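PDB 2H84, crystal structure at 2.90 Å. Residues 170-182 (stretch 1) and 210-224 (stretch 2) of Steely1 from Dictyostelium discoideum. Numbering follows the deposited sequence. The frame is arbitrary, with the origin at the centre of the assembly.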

# COMPACT_ATOMS: atom_id res chain seq x y z
N LEU A 170 -6.63 8.97 -10.54
CA LEU A 170 -7.55 7.87 -10.76
C LEU A 170 -8.86 8.45 -11.28
O LEU A 170 -9.42 8.02 -12.29
N ALA A 171 -9.34 9.48 -10.58
CA ALA A 171 -10.57 10.14 -10.96
C ALA A 171 -10.47 10.73 -12.37
O ALA A 171 -11.47 10.82 -13.09
N LYS A 172 -9.27 11.14 -12.76
CA LYS A 172 -9.06 11.76 -14.06
C LYS A 172 -8.80 10.77 -15.19
O LYS A 172 -8.53 11.17 -16.32
N ALA A 173 -8.88 9.48 -14.90
CA ALA A 173 -8.68 8.47 -15.93
C ALA A 173 -10.01 8.18 -16.62
O ALA A 173 -10.05 7.51 -17.66
N SER A 174 -11.09 8.71 -16.04
CA SER A 174 -12.45 8.56 -16.57
C SER A 174 -13.51 9.25 -15.71
O SER A 174 -13.48 9.15 -14.49
N PRO A 175 -14.46 9.96 -16.34
CA PRO A 175 -15.54 10.68 -15.65
C PRO A 175 -16.52 9.70 -15.01
O PRO A 175 -17.35 10.08 -14.19
N ARG A 176 -16.41 8.45 -15.42
CA ARG A 176 -17.26 7.38 -14.92
C ARG A 176 -16.88 7.05 -13.47
O ARG A 176 -17.73 6.68 -12.65
N ASN A 177 -15.60 7.20 -13.17
CA ASN A 177 -15.04 6.90 -11.86
C ASN A 177 -15.51 7.73 -10.68
O ASN A 177 -15.68 8.94 -10.77
N ARG A 178 -15.70 7.03 -9.56
CA ARG A 178 -16.11 7.61 -8.29
C ARG A 178 -15.36 6.80 -7.25
O ARG A 178 -15.84 5.75 -6.81
N ILE A 179 -14.19 7.31 -6.88
CA ILE A 179 -13.31 6.67 -5.91
C ILE A 179 -13.62 6.97 -4.45
O ILE A 179 -13.68 8.13 -4.04
N LEU A 180 -13.81 5.91 -3.67
CA LEU A 180 -14.07 6.02 -2.23
C LEU A 180 -12.75 5.75 -1.51
O LEU A 180 -12.11 4.73 -1.74
N VAL A 181 -12.34 6.65 -0.63
CA VAL A 181 -11.07 6.47 0.08
C VAL A 181 -11.25 6.49 1.60
O VAL A 181 -11.95 7.35 2.14
N VAL A 182 -10.59 5.55 2.28
CA VAL A 182 -10.67 5.47 3.74
C VAL A 182 -9.27 5.41 4.34
O VAL A 182 -8.50 4.50 4.04
N SER A 210 -10.60 7.44 11.82
CA SER A 210 -10.82 7.01 10.45
C SER A 210 -11.58 8.09 9.72
O SER A 210 -12.55 8.64 10.25
N ALA A 211 -11.16 8.38 8.50
CA ALA A 211 -11.80 9.40 7.68
C ALA A 211 -11.93 8.89 6.26
O ALA A 211 -10.99 8.31 5.72
N ALA A 212 -13.09 9.10 5.65
CA ALA A 212 -13.29 8.66 4.27
C ALA A 212 -13.86 9.79 3.41
O ALA A 212 -14.50 10.71 3.93
N TYR A 213 -13.63 9.72 2.11
CA TYR A 213 -14.16 10.73 1.20
C TYR A 213 -14.41 10.16 -0.20
O TYR A 213 -13.78 9.18 -0.60
N ILE A 214 -15.36 10.74 -0.92
CA ILE A 214 -15.67 10.32 -2.28
C ILE A 214 -15.05 11.37 -3.20
O ILE A 214 -15.09 12.57 -2.92
N ILE A 215 -14.47 10.94 -4.31
CA ILE A 215 -13.83 11.88 -5.23
C ILE A 215 -14.06 11.48 -6.69
O ILE A 215 -14.09 10.30 -7.02
N GLY A 216 -14.23 12.48 -7.56
CA GLY A 216 -14.46 12.18 -8.97
C GLY A 216 -14.40 13.41 -9.86
O GLY A 216 -14.28 14.53 -9.37
N CYS A 217 -14.48 13.21 -11.17
CA CYS A 217 -14.44 14.32 -12.11
C CYS A 217 -15.81 14.61 -12.69
O CYS A 217 -16.68 13.73 -12.72
N ASN A 218 -16.00 15.83 -13.17
CA ASN A 218 -17.27 16.20 -13.76
C ASN A 218 -18.39 15.91 -12.78
O ASN A 218 -19.04 14.87 -12.85
N PRO A 219 -18.61 16.82 -11.82
CA PRO A 219 -19.67 16.61 -10.84
C PRO A 219 -20.98 16.31 -11.55
O PRO A 219 -21.21 16.75 -12.68
N ARG A 220 -21.84 15.54 -10.89
CA ARG A 220 -23.12 15.17 -11.47
C ARG A 220 -24.30 15.94 -10.86
O ARG A 220 -24.17 16.55 -9.79
N ILE A 221 -25.43 15.90 -11.55
CA ILE A 221 -26.66 16.60 -11.16
C ILE A 221 -27.03 16.63 -9.68
O ILE A 221 -27.43 17.67 -9.17
N GLU A 222 -26.91 15.49 -9.01
CA GLU A 222 -27.29 15.43 -7.60
C GLU A 222 -26.11 15.47 -6.63
O GLU A 222 -26.27 15.29 -5.42
N GLU A 223 -24.92 15.71 -7.17
CA GLU A 223 -23.73 15.79 -6.34
C GLU A 223 -23.46 17.24 -5.98
O GLU A 223 -23.61 18.13 -6.80
N THR A 224 -23.06 17.46 -4.73
CA THR A 224 -22.76 18.80 -4.26
C THR A 224 -21.30 18.87 -3.80
O THR A 224 -20.98 18.59 -2.64

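The most unusual feature of this contact is a pair of arginines stacked on each other where the paired strands give way to loops. The guanidinium of Arg178 lies flat on that of Arg220, with centres 3.8 Å apart and planes inclined by 22°, so two like charges meet face to face, Arg178 NH1 standing 3.5 Å from Arg220 NE. Acceptors around the edges of both groups offset the repulsion. Glu223 forms a salt bridge with Arg178, modelled very short at 2.4 Å from NH1 to OE1, and the same OE1 accepts the backbone N of Arg220 at 2.8 Å, within the turn from Arg220 to Glu223. Arg220, m at chi1 and extended beyond it, reaches back to the first stretch, where its NH2 donates to Pro175 O at 3.2 Å and to Arg176 O at 2.9 Å.

Arg178 is bent instead, m at both chi1 and chi2, which brings its end closer to the second stretch. Its NE donates to Asn177 O at 2.7 Å, anchoring the head group, while NH2 makes a weak hydrogen bond of 3.4 Å to Asn218 O. The face turned from Arg220 covers Gly216, whose CA is 3.6 Å from Arg178 NE; a CB on Gly216 would clash with that nitrogen, so the close approach depends on the absence of a side chain.

Beyond this cluster the strands run antiparallel. Ile179 and Ile215 exchange backbone hydrogen bonds, N to O at 3.0 Å from Ile179 and 2.9 Å from Ile215, and Val181 pairs with Tyr213 in the same way. These four side chains share one face of the sheet. Ile215 is t at both chi angles, and its CG2 packs 3.6 Å from Ile179 CB. Tyr213 takes the p rotamer, which lays its ring over Val181 (t): Val181 CB sits 3.8 Å from the centroid of the Tyr213 ring, over its face. The Tyr213 hydroxyl is hydrogen-bonded elsewhere in the structure.

Leu180, Val182, Ala212 and Ile214 line the other face, which Arg178 also occupies. Leu180 (t, p) and Ile214 (m, m) bring their ends together, with CD1 of Leu180 3.3 Å from CD1 of Ile214, and Val182 CG1 lies 3.8 Å from the small Ala212 CB.

At the loop end, Ala171 points toward the second stretch and rests its CB 3.8 Å from Gly216 CA. Cys217, in the m rotamer, places SG 3.5 Å from Lys172 CG, although the lysine's end leads away.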

# COMPACT_ATOMS: atom_id res chain seq x y z
CB LEU A 170 -7.77 7.12 -9.44
CG LEU A 170 -7.28 5.68 -9.36
CD1 LEU A 170 -5.92 5.53 -10.05
CD2 LEU A 170 -7.19 5.25 -7.91
CB ALA A 171 -10.89 11.24 -9.95
CB LYS A 172 -7.93 12.79 -13.98
CG LYS A 172 -8.27 13.97 -13.06
CD LYS A 172 -7.13 14.96 -13.00
CE LYS A 172 -7.32 16.11 -13.92
NZ LYS A 172 -6.12 16.97 -14.08
CB ALA A 173 -8.10 7.19 -15.33
CB SER A 174 -12.82 7.08 -16.67
OG SER A 174 -14.19 6.95 -17.04
CB PRO A 175 -16.19 11.49 -16.76
CG PRO A 175 -15.14 11.54 -17.85
CD PRO A 175 -14.56 10.16 -17.79
CB ARG A 176 -17.05 6.14 -15.80
CG ARG A 176 -17.77 4.91 -15.28
CD ARG A 176 -17.20 3.71 -15.76
NE ARG A 176 -16.11 3.60 -14.89
CZ ARG A 176 -15.29 2.61 -14.96
NH1 ARG A 176 -15.45 1.65 -15.86
NH2 ARG A 176 -14.31 2.58 -14.13
CB ASN A 177 -13.51 6.96 -11.92
CG ASN A 177 -12.92 5.95 -12.89
OD1 ASN A 177 -13.65 5.14 -13.46
ND2 ASN A 177 -11.60 6.00 -13.07
CB ARG A 178 -17.62 7.46 -8.07
CG ARG A 178 -18.46 8.46 -8.85
CD ARG A 178 -18.08 9.88 -8.53
NE ARG A 178 -17.62 10.55 -9.74
CZ ARG A 178 -18.18 11.64 -10.25
NH1 ARG A 178 -19.22 12.19 -9.65
NH2 ARG A 178 -17.71 12.16 -11.37
CB ILE A 179 -11.85 7.09 -6.16
CG1 ILE A 179 -11.51 6.95 -7.64
CG2 ILE A 179 -10.91 6.25 -5.33
CD1 ILE A 179 -11.68 8.23 -8.42
CB LEU A 180 -15.10 4.99 -1.80
CG LEU A 180 -15.18 4.77 -0.29
CD1 LEU A 180 -15.79 5.98 0.39
CD2 LEU A 180 -16.01 3.53 -0.01
CB VAL A 181 -10.07 7.59 -0.31
CG1 VAL A 181 -8.73 7.32 0.32
CG2 VAL A 181 -9.93 7.67 -1.82
CB VAL A 182 -11.37 4.18 4.25
CG1 VAL A 182 -12.23 4.51 5.47
CG2 VAL A 182 -12.16 3.54 3.13
CB SER A 210 -11.65 5.72 10.44
OG SER A 210 -11.82 5.22 9.12
CB ALA A 211 -10.97 10.67 7.70
CB ALA A 212 -14.21 7.45 4.24
CB TYR A 213 -13.21 11.93 1.16
CG TYR A 213 -11.82 11.63 0.65
CD1 TYR A 213 -11.53 11.68 -0.71
CD2 TYR A 213 -10.80 11.24 1.53
CE1 TYR A 213 -10.26 11.37 -1.19
CE2 TYR A 213 -9.53 10.93 1.06
CZ TYR A 213 -9.26 10.99 -0.31
OH TYR A 213 -8.01 10.67 -0.78
CB ILE A 214 -17.17 10.31 -2.54
CG1 ILE A 214 -17.89 9.50 -1.45
CG2 ILE A 214 -17.44 9.74 -3.91
CD1 ILE A 214 -17.56 8.03 -1.43
CB ILE A 215 -12.32 11.93 -4.94
CG1 ILE A 215 -11.63 12.87 -5.92
CG2 ILE A 215 -11.72 10.54 -5.05
CD1 ILE A 215 -10.15 12.99 -5.65
CB CYS A 217 -13.47 14.03 -13.25
SG CYS A 217 -11.74 14.04 -12.76
CB ASN A 218 -17.52 15.42 -15.06
CG ASN A 218 -16.40 15.59 -16.06
OD1 ASN A 218 -16.09 16.71 -16.49
ND2 ASN A 218 -15.78 14.48 -16.45
CB PRO A 219 -19.69 17.93 -10.08
CG PRO A 219 -18.24 18.28 -10.05
CD PRO A 219 -17.79 17.99 -11.47
CB ARG A 220 -23.31 13.66 -11.34
CG ARG A 220 -22.17 12.86 -11.97
CD ARG A 220 -22.25 11.36 -11.68
NE ARG A 220 -21.08 10.65 -12.21
CZ ARG A 220 -20.79 9.38 -11.93
NH1 ARG A 220 -21.57 8.67 -11.13
NH2 ARG A 220 -19.69 8.83 -12.44
CB ILE A 221 -27.89 16.01 -11.83
CG1 ILE A 221 -27.50 15.20 -13.04
CG2 ILE A 221 -28.69 17.03 -12.40
CD1 ILE A 221 -28.70 14.82 -13.88
CB GLU A 222 -28.11 14.16 -7.35
CG GLU A 222 -29.16 13.84 -8.41
CD GLU A 222 -30.27 14.87 -8.51
OE1 GLU A 222 -31.27 14.61 -9.21
OE2 GLU A 222 -30.18 15.95 -7.89
CB GLU A 223 -22.52 15.21 -7.06
CG GLU A 223 -22.71 13.78 -7.51
CD GLU A 223 -21.45 13.20 -8.07
OE1 GLU A 223 -20.83 13.88 -8.91
OE2 GLU A 223 -21.07 12.07 -7.69
CB THR A 224 -23.75 19.19 -3.13
OG1 THR A 224 -23.04 19.75 -2.03
CG2 THR A 224 -24.54 17.97 -2.67